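Local coordinates for protein outer membrane porin F (Pseudomonas aeruginosa, PDB 4RLC) that forms an eight-stranded beta-barrel in the outer membrane through its N-terminal domain and probably lets small molecules pass, at residues 50-53 with 54-58. Sequence-based numbering, arbitrary orientation. Where two conformers were deposited one is given.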
# COMPACT_ATOMS: atom_id res chain seq x y z
N TYR A 50 4.30 -7.08 -9.28
CA TYR A 50 4.52 -8.18 -10.16
C TYR A 50 3.92 -9.47 -9.61
O TYR A 50 4.13 -9.81 -8.48
CB TYR A 50 6.07 -8.37 -10.36
CG TYR A 50 6.40 -9.52 -11.24
CD1 TYR A 50 6.27 -9.43 -12.65
CD2 TYR A 50 6.78 -10.72 -10.69
CE1 TYR A 50 6.51 -10.53 -13.46
CE2 TYR A 50 7.05 -11.81 -11.47
CZ TYR A 50 6.95 -11.73 -12.83
OH TYR A 50 7.21 -12.92 -13.50
N PHE A 51 3.18 -10.18 -10.47
CA PHE A 51 2.58 -11.45 -10.10
C PHE A 51 3.52 -12.64 -10.21
O PHE A 51 3.81 -13.14 -11.34
CB PHE A 51 1.30 -11.67 -10.87
CG PHE A 51 0.12 -10.96 -10.24
CD1 PHE A 51 -0.11 -9.59 -10.45
CD2 PHE A 51 -0.71 -11.62 -9.40
CE1 PHE A 51 -1.18 -8.93 -9.87
CE2 PHE A 51 -1.76 -10.97 -8.80
CZ PHE A 51 -1.99 -9.63 -9.04
N LEU A 52 4.00 -13.08 -9.05
CA LEU A 52 4.90 -14.27 -8.98
C LEU A 52 4.12 -15.51 -9.37
O LEU A 52 4.68 -16.38 -10.07
CB LEU A 52 5.47 -14.42 -7.65
CG LEU A 52 6.36 -13.35 -7.10
CD1 LEU A 52 6.79 -13.80 -5.71
CD2 LEU A 52 7.60 -13.19 -7.96
N THR A 53 2.83 -15.60 -8.99
CA THR A 53 1.97 -16.64 -9.43
C THR A 53 0.62 -16.00 -9.83
O THR A 53 0.49 -14.77 -9.86
CB THR A 53 1.71 -17.66 -8.28
OG1 THR A 53 0.85 -17.04 -7.26
CG2 THR A 53 2.99 -18.16 -7.64
N ASP A 54 -0.41 -16.82 -10.09
CA ASP A 54 -1.75 -16.24 -10.35
C ASP A 54 -2.31 -15.50 -9.12
O ASP A 54 -3.20 -14.66 -9.29
CB ASP A 54 -2.77 -17.29 -10.77
CG ASP A 54 -2.60 -17.79 -12.20
OD1 ASP A 54 -1.78 -17.27 -13.01
OD2 ASP A 54 -3.34 -18.76 -12.51
N ASP A 55 -1.81 -15.82 -7.93
CA ASP A 55 -2.37 -15.28 -6.72
C ASP A 55 -1.46 -14.38 -5.92
O ASP A 55 -1.95 -13.55 -5.18
CB ASP A 55 -2.83 -16.42 -5.78
CG ASP A 55 -3.81 -17.42 -6.42
OD1 ASP A 55 -4.62 -16.97 -7.23
OD2 ASP A 55 -3.77 -18.62 -6.00
N VAL A 56 -0.11 -14.55 -6.06
CA VAL A 56 0.84 -13.86 -5.23
C VAL A 56 1.50 -12.73 -6.01
O VAL A 56 2.10 -12.98 -7.08
CB VAL A 56 1.93 -14.82 -4.76
CG1 VAL A 56 2.95 -14.07 -3.91
CG2 VAL A 56 1.29 -15.95 -3.98
N GLU A 57 1.41 -11.53 -5.46
CA GLU A 57 1.99 -10.37 -6.06
C GLU A 57 3.03 -9.77 -5.08
O GLU A 57 2.80 -9.72 -3.84
CB GLU A 57 0.90 -9.36 -6.33
CG GLU A 57 1.34 -8.00 -6.89
CD GLU A 57 0.25 -6.93 -6.91
OE1 GLU A 57 -0.90 -7.11 -6.40
OE2 GLU A 57 0.62 -5.81 -7.43
N LEU A 58 4.17 -9.35 -5.62
CA LEU A 58 5.14 -8.58 -4.88
C LEU A 58 4.97 -7.12 -5.34
O LEU A 58 4.86 -6.87 -6.53
CB LEU A 58 6.56 -9.06 -5.21
CG LEU A 58 6.89 -10.48 -4.81
CD1 LEU A 58 8.39 -10.70 -4.94
CD2 LEU A 58 6.41 -10.75 -3.39
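Tyr50 and Leu58 form an antiparallel hydrogen-bonded pair, Tyr50 N donating to Leu58 O at 2.8 Å and Leu58 N to Tyr50 O at 2.9 Å. The Tyr50 ring lies on the detergent-bearing face, close to a bound C8E molecule, and its hydroxyl hydrogen-bonds Asn19; an amphipathic aromatic suits such a surface. Phe51, in the next, non-hydrogen-bonded pair, faces the buried interior. Glu57 CB sits over the centre of the Phe51 ring, 3.9 Å from the centroid, a CH-pi contact. With CG anti to the backbone N (chi1 176°), the extended Glu57 chain lies along this ring, its carboxylate near CE1 and CZ with the planes 17° apart, and OE1 reaches Lys135 in a salt bridge. These pairs close the hairpin between strands 42-51 and 56-66 of the barrel. In the connecting turn the exposed aliphatic Leu52 reaches across to pack CD1 against the Leu58 side chain, while its CD2 lies in plane at the Tyr50 ring edge. Thr53 forms an ST turn: a chi1 of 71° lets OG1 accept hydrogen bonds from Asp55 N at 3.0 Å and Val56 N at 2.9 Å. Val56 O takes weak hydrogen bonds from both Leu52 N and Thr53 N.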